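PDB 4A9V: PHOX from Pseudomonas fluorescens, which hydrolyses phosphate monoesters as an alkaline phosphatase, using a cofactor of iron and calcium ions held in a beta-propeller. Local coordinates for residues A[32-37]-A[572-577]; A[38-43]-A[131-136]; A[84-89]-A[119-124]. All coordinates share one frame; numbering follows the deposited sequence.

Contact 1 (A[32-37]-A[572-577]); sequences SSVLIS and SVMAIT
Strand 32-37 meets strand 572-577 in antiparallel fashion, the N-to-C directions 146° apart. On the face that carries Val34 and Met574, the methionine bends at both chi2 and chi3 (-59° and -64°), so its thioether folds across to the partner strand; CE ends 3.8 Å from Val34 CG2, the two side chains crossing obliquely. Ile576 also reaches over and sets CD1 3.5 Å from Ser32 CB. Here too Ser37 OG and Ser572 OG lie 2.7 Å apart, each anti to its own carbonyl carbon, and Ser572 OG also hydrogen-bonds to Arg570 O. On the opposite face Val573 has Ile36 beside it, Ile36 CG2 4.1 Å from Val573 CB, and the bulged Leu35 also lies alongside, its CD2 4.0 Å from Val573 CG1. Leu35 and Ile36 both face Val573 with the register shifted by one, a classic beta bulge. Leu35 N donates to Val573 O at 2.8 Å, Ile36 N adds a weak bond of 3.5 Å to the same Val573 O, and Val573 N to Ile36 O, 2.9 Å, resumes the ladder. The pairing adds an N-terminal strand to a sheet whose other strands are C-terminal, the "Velcro" closure characteristic of beta-propellers.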
loop_
_atom_site.group_PDB
_atom_site.type_symbol
_atom_site.label_atom_id
_atom_site.label_comp_id
_atom_site.label_asym_id
_atom_site.label_seq_id
_atom_site.Cartn_x
_atom_site.Cartn_y
_atom_site.Cartn_z
ATOM N N SER A 32 -12.372 7.271 -19.256
ATOM C CA SER A 32 -11.643 7.716 -18.079
ATOM C C SER A 32 -11.615 9.231 -18.012
ATOM O O SER A 32 -11.687 9.914 -19.032
ATOM C CB SER A 32 -10.212 7.174 -18.077
ATOM O OG SER A 32 -9.441 7.723 -19.127
ATOM N N SER A 33 -11.591 9.729 -16.781
ATOM C CA SER A 33 -11.500 11.155 -16.498
ATOM C C SER A 33 -10.555 11.338 -15.314
ATOM O O SER A 33 -10.532 10.510 -14.415
ATOM C CB SER A 33 -12.890 11.696 -16.140
ATOM O OG SER A 33 -12.909 13.111 -16.140
ATOM N N VAL A 34 -9.846 12.459 -15.271
ATOM C CA VAL A 34 -9.045 12.795 -14.101
ATOM C C VAL A 34 -9.942 13.316 -12.990
ATOM O O VAL A 34 -10.654 14.302 -13.172
ATOM C CB VAL A 34 -7.993 13.864 -14.434
ATOM C CG1 VAL A 34 -7.278 14.310 -13.171
ATOM C CG2 VAL A 34 -6.999 13.340 -15.461
ATOM N N LEU A 35 -9.902 12.653 -11.843
ATOM C CA LEU A 35 -10.606 13.144 -10.664
ATOM C C LEU A 35 -9.832 14.276 -9.989
ATOM O O LEU A 35 -10.381 15.338 -9.691
ATOM C CB LEU A 35 -10.850 12.005 -9.670
ATOM C CG LEU A 35 -11.638 12.396 -8.415
ATOM C CD1 LEU A 35 -13.107 12.635 -8.734
ATOM C CD2 LEU A 35 -11.483 11.351 -7.322
ATOM N N ILE A 36 -8.547 14.038 -9.749
ATOM C CA ILE A 36 -7.696 14.999 -9.053
ATOM C C ILE A 36 -6.243 14.617 -9.313
ATOM O O ILE A 36 -5.944 13.448 -9.563
ATOM C CB ILE A 36 -7.998 15.039 -7.529
ATOM C CG1 ILE A 36 -7.259 16.190 -6.837
ATOM C CG2 ILE A 36 -7.716 13.698 -6.863
ATOM C CD1 ILE A 36 -7.889 16.580 -5.514
ATOM N N SER A 37 -5.365 15.616 -9.340
ATOM C CA SER A 37 -3.939 15.409 -9.569
ATOM C C SER A 37 -3.115 16.057 -8.455
ATOM O O SER A 37 -3.525 17.049 -7.847
ATOM C CB SER A 37 -3.508 16.027 -10.905
ATOM O OG SER A 37 -4.182 15.447 -12.006
ATOM N N SER A 572 -2.163 11.134 -10.653
ATOM C CA SER A 572 -3.581 11.438 -10.693
ATOM C C SER A 572 -4.404 10.257 -10.226
ATOM O O SER A 572 -4.005 9.100 -10.396
ATOM C CB SER A 572 -4.004 11.810 -12.113
ATOM O OG SER A 572 -3.297 12.941 -12.588
ATOM N N VAL A 573 -5.572 10.562 -9.669
ATOM C CA VAL A 573 -6.620 9.586 -9.470
ATOM C C VAL A 573 -7.582 9.707 -10.637
ATOM O O VAL A 573 -8.055 10.808 -10.955
ATOM C CB VAL A 573 -7.353 9.827 -8.131
ATOM C CG1 VAL A 573 -8.494 8.840 -7.946
ATOM C CG2 VAL A 573 -6.379 9.735 -6.967
ATOM N N MET A 574 -7.854 8.575 -11.277
ATOM C CA MET A 574 -8.738 8.502 -12.430
ATOM C C MET A 574 -10.074 7.907 -12.023
ATOM O O MET A 574 -10.134 7.026 -11.172
ATOM C CB MET A 574 -8.121 7.617 -13.519
ATOM C CG MET A 574 -6.687 7.967 -13.874
ATOM S SD MET A 574 -6.471 9.658 -14.465
ATOM C CE MET A 574 -7.422 9.620 -15.981
ATOM N N ALA A 575 -11.128 8.355 -12.695
ATOM C CA ALA A 575 -12.447 7.750 -12.609
ATOM C C ALA A 575 -12.748 6.998 -13.900
ATOM O O ALA A 575 -12.710 7.583 -14.987
ATOM C CB ALA A 575 -13.500 8.824 -12.379
ATOM N N ILE A 576 -12.964 5.691 -13.784
ATOM C CA ILE A 576 -13.258 4.826 -14.915
ATOM C C ILE A 576 -14.741 4.462 -14.879
ATOM O O ILE A 576 -15.255 4.014 -13.853
ATOM C CB ILE A 576 -12.435 3.523 -14.842
ATOM C CG1 ILE A 576 -10.943 3.796 -14.598
ATOM C CG2 ILE A 576 -12.697 2.657 -16.063
ATOM C CD1 ILE A 576 -10.267 4.695 -15.603
ATOM N N THR A 577 -15.418 4.667 -16.005
ATOM C CA THR A 577 -16.844 4.395 -16.113
ATOM C C THR A 577 -17.137 3.702 -17.445
ATOM O O THR A 577 -16.325 3.721 -18.370
ATOM C CB THR A 577 -17.665 5.696 -16.022
ATOM O OG1 THR A 577 -17.206 6.617 -17.017
ATOM C CG2 THR A 577 -17.544 6.331 -14.639
#

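Contact 2 (A[38-43]-A[131-136]); sequences WGQPLH and WQFVQG
Two nearly straight hydrogen bonds fix residues 135-136 against the loop 38-43. Gly136 N donates to Leu42 O over 2.9 Å with an N-H...O angle of 172°, and Leu42 O also accepts a hydrogen bond from Asn140 ND2. The other bond comes from a side chain: Gln135, with CG anti to its backbone N and the chain extended beyond, lays its carboxamide along the loop so that NE2 donates to His43 O at 2.9 Å and 174°. The acceptor lies in the amide plane of Gln135, but the donor sits above the carbonyl plane of His43. Gln40 is the counterpart. Its bend at chi2 turns NE2 back to Pro41 O, 3.1 Å away and on a lone pair of that carbonyl. The second role of Gln40 NE2 is to donate to a water at 2.9 Å, and this water donates in turn to Gln135 OE1 at 2.8 Å. The two amides are therefore joined through the water; the direct separation of Gln40 NE2 and Gln135 OE1, 3.2 Å, has too poor an angle for a bond. Phe133 supplies the apolar part. Its CZ touches Leu42 CD2 at 3.9 Å, CE2 meets Gln40 CG, Pro41 O approaches the ring edge, and the backbone N of Gln135 lies over the centre of one face. Since the clamp consists of neutral amides, carbonyls and one water, with no charged partner in these bonds, its strength would probably depend little on ionisation.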
loop_
_atom_site.group_PDB
_atom_site.type_symbol
_atom_site.label_atom_id
_atom_site.label_comp_id
_atom_site.label_asym_id
_atom_site.label_seq_id
_atom_site.Cartn_x
_atom_site.Cartn_y
_atom_site.Cartn_z
ATOM N N TRP A 38 -1.896 15.556 -8.294
ATOM C CA TRP A 38 -0.877 16.200 -7.478
ATOM C C TRP A 38 -0.889 17.691 -7.688
ATOM O O TRP A 38 -0.839 18.169 -8.827
ATOM C CB TRP A 38 0.497 15.632 -7.820
ATOM C CG TRP A 38 1.625 16.450 -7.284
ATOM C CD1 TRP A 38 1.806 16.922 -5.990
ATOM C CD2 TRP A 38 2.725 16.998 -8.056
ATOM N NE1 TRP A 38 2.925 17.706 -5.917
ATOM C CE2 TRP A 38 3.519 17.788 -7.133
ATOM C CE3 TRP A 38 3.132 16.878 -9.371
ATOM C CZ2 TRP A 38 4.659 18.455 -7.544
ATOM C CZ3 TRP A 38 4.264 17.570 -9.781
ATOM C CH2 TRP A 38 5.009 18.344 -8.892
ATOM N N GLY A 39 -0.972 18.443 -6.594
ATOM C CA GLY A 39 -0.860 19.893 -6.643
ATOM C C GLY A 39 -2.181 20.642 -6.610
ATOM O O GLY A 39 -2.185 21.860 -6.443
ATOM N N GLN A 40 -3.302 19.937 -6.741
ATOM C CA GLN A 40 -4.616 20.579 -6.714
ATOM C C GLN A 40 -4.857 21.233 -5.356
ATOM O O GLN A 40 -4.872 20.544 -4.342
ATOM C CB GLN A 40 -5.687 19.523 -6.957
ATOM C CG GLN A 40 -7.112 20.024 -6.805
ATOM C CD GLN A 40 -7.462 21.095 -7.813
ATOM O OE1 GLN A 40 -7.225 20.931 -9.012
ATOM N NE2 GLN A 40 -8.029 22.197 -7.334
ATOM N N PRO A 41 -5.148 22.546 -5.326
ATOM C CA PRO A 41 -5.530 23.117 -4.037
ATOM C C PRO A 41 -6.823 22.509 -3.509
ATOM O O PRO A 41 -7.777 22.306 -4.266
ATOM C CB PRO A 41 -5.697 24.613 -4.335
ATOM C CG PRO A 41 -5.878 24.695 -5.813
ATOM C CD PRO A 41 -5.061 23.577 -6.377
ATOM N N LEU A 42 -6.869 22.263 -2.205
ATOM C CA LEU A 42 -8.028 21.621 -1.607
ATOM C C LEU A 42 -9.071 22.608 -1.106
ATOM O O LEU A 42 -10.237 22.237 -0.982
ATOM C CB LEU A 42 -7.606 20.714 -0.452
ATOM C CG LEU A 42 -6.653 19.575 -0.809
ATOM C CD1 LEU A 42 -6.551 18.629 0.381
ATOM C CD2 LEU A 42 -7.088 18.818 -2.055
ATOM N N HIS A 43 -8.644 23.812 -0.736
ATOM C CA HIS A 43 -9.504 24.742 -0.004
ATOM C C HIS A 43 -9.909 25.918 -0.843
ATOM O O HIS A 43 -9.336 26.183 -1.904
ATOM C CB HIS A 43 -8.812 25.206 1.267
ATOM C CG HIS A 43 -8.342 24.071 2.134
ATOM N ND1 HIS A 43 -9.163 23.080 2.534
ATOM C CD2 HIS A 43 -7.082 23.756 2.613
ATOM C CE1 HIS A 43 -8.461 22.190 3.258
ATOM N NE2 HIS A 43 -7.197 22.631 3.347
ATOM N N TRP A 131 -18.795 11.453 -10.772
ATOM C CA TRP A 131 -18.188 11.909 -9.532
ATOM C C TRP A 131 -17.118 12.933 -9.814
ATOM O O TRP A 131 -16.261 12.718 -10.677
ATOM C CB TRP A 131 -17.581 10.713 -8.806
ATOM C CG TRP A 131 -18.613 9.765 -8.277
ATOM C CD1 TRP A 131 -19.101 8.613 -8.875
ATOM C CD2 TRP A 131 -19.366 9.915 -7.036
ATOM N NE1 TRP A 131 -20.084 8.046 -8.101
ATOM C CE2 TRP A 131 -20.281 8.786 -6.975
ATOM C CE3 TRP A 131 -19.376 10.854 -6.009
ATOM C CZ2 TRP A 131 -21.126 8.593 -5.897
ATOM C CZ3 TRP A 131 -20.232 10.651 -4.931
ATOM C CH2 TRP A 131 -21.095 9.552 -4.884
ATOM N N GLN A 132 -17.108 14.015 -9.038
ATOM C CA GLN A 132 -16.112 15.068 -9.176
ATOM C C GLN A 132 -15.659 15.561 -7.805
ATOM O O GLN A 132 -16.431 15.596 -6.846
ATOM C CB GLN A 132 -16.670 16.242 -9.991
ATOM C CG GLN A 132 -17.156 15.877 -11.386
ATOM C CD GLN A 132 -17.786 17.055 -12.105
ATOM O OE1 GLN A 132 -18.845 17.536 -11.701
ATOM N NE2 GLN A 132 -17.034 17.655 -13.020
ATOM N N PHE A 133 -14.419 16.017 -7.755
ATOM C CA PHE A 133 -13.854 16.636 -6.576
ATOM C C PHE A 133 -14.604 17.918 -6.219
ATOM O O PHE A 133 -14.901 18.733 -7.093
ATOM C CB PHE A 133 -12.375 16.928 -6.845
ATOM C CG PHE A 133 -11.709 17.755 -5.790
ATOM C CD1 PHE A 133 -11.718 17.360 -4.463
ATOM C CD2 PHE A 133 -11.062 18.934 -6.123
ATOM C CE1 PHE A 133 -11.089 18.120 -3.491
ATOM C CE2 PHE A 133 -10.428 19.695 -5.155
ATOM C CZ PHE A 133 -10.473 19.305 -3.834
ATOM N N VAL A 134 -14.841 18.107 -4.924
ATOM C CA VAL A 134 -15.440 19.328 -4.387
ATOM C C VAL A 134 -14.387 20.141 -3.634
ATOM O O VAL A 134 -14.119 19.913 -2.448
ATOM C CB VAL A 134 -16.609 19.001 -3.433
ATOM C CG1 VAL A 134 -17.260 20.274 -2.921
ATOM C CG2 VAL A 134 -17.634 18.134 -4.137
ATOM N N GLN A 135 -13.779 21.099 -4.326
ATOM C CA GLN A 135 -12.855 22.017 -3.678
ATOM C C GLN A 135 -13.620 22.852 -2.655
ATOM O O GLN A 135 -14.780 23.194 -2.877
ATOM C CB GLN A 135 -12.180 22.917 -4.715
ATOM C CG GLN A 135 -11.012 23.701 -4.151
ATOM C CD GLN A 135 -10.271 24.522 -5.190
ATOM O OE1 GLN A 135 -10.332 24.244 -6.389
ATOM N NE2 GLN A 135 -9.554 25.529 -4.728
ATOM N N GLY A 136 -13.004 23.114 -1.507
ATOM C CA GLY A 136 -13.633 23.948 -0.488
ATOM C C GLY A 136 -14.559 23.216 0.473
ATOM O O GLY A 136 -15.124 23.835 1.369
HETATM O O HOH W 1 -8.852 24.664 -8.708
#

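Contact 3 (A[84-89]-A[119-124]); sequences LMAINN and VSVIEV
Backbone bonding is regular. Strands 84-89 and 119-124 run antiparallel at 160°. Two hydrogen-bonded pairs each close a two-bond ring, every bond 2.8-2.9 Å long: Met85 N to Ile122 O with Ile122 N to Met85 O, then Ile87 N to Ser120 O with Ser120 N to Ile87 O. Between them, Val121 CA makes a CA-H...O contact with Met85 O.

Apolar packing occupies both faces. On the face of Met85, Ile87 CD1 meets Ile122 CD1 at 3.8 Å as the chains cross obliquely. On the other face, Leu84 CD2 rests 3.9 Å from Glu123 CB, and small Ala86 lies against Val119 and Val121. Separately, Met85, bent at chi3 (72°), crosses Val124 at about a right angle, its SD 4.1 Å from Val124 CG1.

The side-chain hydrogen bond between the two strands lies at the Asn89 end. Ser120 OG donates to Asn89 OD1 at 2.7 Å, in the carbonyl plane and on a lone pair; Gly65 N also bonds to this hydroxyl, and Asn89 ND2 to Asp66 O. An alanine in place of Asn89 would remove both amide bonds and would probably loosen the hold on Ser120 and on the 65-66 loop. Neighbouring Asn88 has its OD1 bound by Tyr189 and Thr191 and its ND2 by the carbonyls of Cys179 and Ala180. The Glu123 carboxylate binds Arg82, Ser137 and Gln125.

Every polar amide atom of these two asparagines thus has a partner within a buried contact, so both amides are held against flipping. The Asn88 side chain lies about 8 Å from the mu-oxo-diiron group, consistent with a second-shell role behind Cys179 of that pocket.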
loop_
_atom_site.group_PDB
_atom_site.type_symbol
_atom_site.label_atom_id
_atom_site.label_comp_id
_atom_site.label_asym_id
_atom_site.label_seq_id
_atom_site.Cartn_x
_atom_site.Cartn_y
_atom_site.Cartn_z
ATOM N N LEU A 84 -16.634 10.660 0.806
ATOM C CA LEU A 84 -15.275 11.092 1.083
ATOM C C LEU A 84 -14.314 10.046 0.550
ATOM O O LEU A 84 -14.587 8.857 0.600
ATOM C CB LEU A 84 -15.036 11.293 2.586
ATOM C CG LEU A 84 -15.970 12.274 3.295
ATOM C CD1 LEU A 84 -15.493 12.451 4.727
ATOM C CD2 LEU A 84 -16.021 13.617 2.577
ATOM N N MET A 85 -13.160 10.499 0.078
ATOM C CA MET A 85 -12.069 9.600 -0.248
ATOM C C MET A 85 -10.850 9.994 0.563
ATOM O O MET A 85 -10.550 11.177 0.698
ATOM C CB MET A 85 -11.754 9.676 -1.741
ATOM C CG MET A 85 -12.893 9.175 -2.595
ATOM S SD MET A 85 -12.593 9.231 -4.375
ATOM C CE MET A 85 -11.411 7.900 -4.582
ATOM N N ALA A 86 -10.171 9.004 1.129
ATOM C CA ALA A 86 -8.896 9.221 1.779
ATOM C C ALA A 86 -7.849 8.548 0.910
ATOM O O ALA A 86 -7.967 7.358 0.590
ATOM C CB ALA A 86 -8.903 8.614 3.173
ATOM N N ILE A 87 -6.857 9.330 0.485
ATOM C CA ILE A 87 -5.917 8.910 -0.540
ATOM C C ILE A 87 -4.499 9.147 -0.030
ATOM O O ILE A 87 -4.127 10.259 0.355
ATOM C CB ILE A 87 -6.138 9.699 -1.841
ATOM C CG1 ILE A 87 -7.560 9.498 -2.380
ATOM C CG2 ILE A 87 -5.098 9.307 -2.874
ATOM C CD1 ILE A 87 -8.079 10.666 -3.198
ATOM N N ASN A 88 -3.700 8.088 -0.027
ATOM C CA ASN A 88 -2.320 8.184 0.400
ATOM C C ASN A 88 -1.485 8.941 -0.612
ATOM O O ASN A 88 -1.688 8.803 -1.819
ATOM C CB ASN A 88 -1.717 6.800 0.546
ATOM C CG ASN A 88 -2.255 6.037 1.732
ATOM O OD1 ASN A 88 -3.012 6.560 2.559
ATOM N ND2 ASN A 88 -1.821 4.798 1.849
ATOM N N ASN A 89 -0.443 9.593 -0.105
ATOM C CA ASN A 89 0.575 10.249 -0.912
ATOM C C ASN A 89 1.929 9.716 -0.471
ATOM O O ASN A 89 2.376 9.990 0.644
ATOM C CB ASN A 89 0.486 11.765 -0.684
ATOM C CG ASN A 89 -0.840 12.333 -1.132
ATOM O OD1 ASN A 89 -1.612 12.863 -0.331
ATOM N ND2 ASN A 89 -1.116 12.224 -2.428
ATOM N N VAL A 119 -1.557 11.859 3.684
ATOM C CA VAL A 119 -2.887 11.524 3.208
ATOM C C VAL A 119 -3.570 12.807 2.745
ATOM O O VAL A 119 -3.378 13.883 3.319
ATOM C CB VAL A 119 -3.712 10.810 4.307
ATOM C CG1 VAL A 119 -5.143 10.561 3.859
ATOM C CG2 VAL A 119 -3.044 9.494 4.690
ATOM N N SER A 120 -4.361 12.678 1.686
ATOM C CA SER A 120 -5.291 13.724 1.266
ATOM C C SER A 120 -6.712 13.194 1.427
ATOM O O SER A 120 -7.066 12.183 0.827
ATOM C CB SER A 120 -5.054 14.067 -0.203
ATOM O OG SER A 120 -3.752 14.552 -0.425
ATOM N N VAL A 121 -7.502 13.844 2.278
ATOM C CA VAL A 121 -8.926 13.550 2.390
ATOM C C VAL A 121 -9.689 14.557 1.543
ATOM O O VAL A 121 -9.439 15.761 1.638
ATOM C CB VAL A 121 -9.419 13.646 3.850
ATOM C CG1 VAL A 121 -10.897 13.293 3.942
ATOM C CG2 VAL A 121 -8.596 12.747 4.757
ATOM N N ILE A 122 -10.536 14.046 0.652
ATOM C CA ILE A 122 -11.312 14.895 -0.244
ATOM C C ILE A 122 -12.774 14.488 -0.258
ATOM O O ILE A 122 -13.106 13.320 -0.075
ATOM C CB ILE A 122 -10.756 14.876 -1.683
ATOM C CG1 ILE A 122 -10.897 13.492 -2.328
ATOM C CG2 ILE A 122 -9.312 15.362 -1.703
ATOM C CD1 ILE A 122 -10.503 13.472 -3.792
ATOM N N GLU A 123 -13.651 15.459 -0.494
ATOM C CA GLU A 123 -15.035 15.181 -0.824
ATOM C C GLU A 123 -15.203 15.055 -2.326
ATOM O O GLU A 123 -14.653 15.851 -3.095
ATOM C CB GLU A 123 -15.949 16.282 -0.285
ATOM C CG GLU A 123 -17.409 16.019 -0.625
ATOM C CD GLU A 123 -18.385 17.045 -0.093
ATOM O OE1 GLU A 123 -18.085 17.700 0.923
ATOM O OE2 GLU A 123 -19.523 17.060 -0.603
ATOM N N VAL A 124 -16.008 14.075 -2.730
ATOM C CA VAL A 124 -16.479 13.977 -4.100
ATOM C C VAL A 124 -18.003 13.994 -4.113
ATOM O O VAL A 124 -18.658 13.558 -3.163
ATOM C CB VAL A 124 -15.930 12.714 -4.804
ATOM C CG1 VAL A 124 -14.424 12.823 -4.949
ATOM C CG2 VAL A 124 -16.297 11.447 -4.050
#

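The three contacts cluster on one side of the propeller, their centres 10 to 13 Å apart. Along the chain they enclose one another: contact 1 joins the two ends, contact 2 lies within that span, and contact 3 lies within contact 2. Contact 3 and strand 130-144, which carries segment 131-136, share the sheet of strands 68-76, 82-89, 118-127 and 130-144, where Val134 N and Glu123 O, 2.9 Å apart, probably hydrogen-bond. Contact 1 belongs to a different sheet that packs against it: Leu35 CD2 lies 3.8 Å from Met85 SD, and Ile36 CD1 lies 4.0 Å from Phe133 CD2. The closing strand thus packs on the neighbouring blade, in which Asn88 lies near the metal centre.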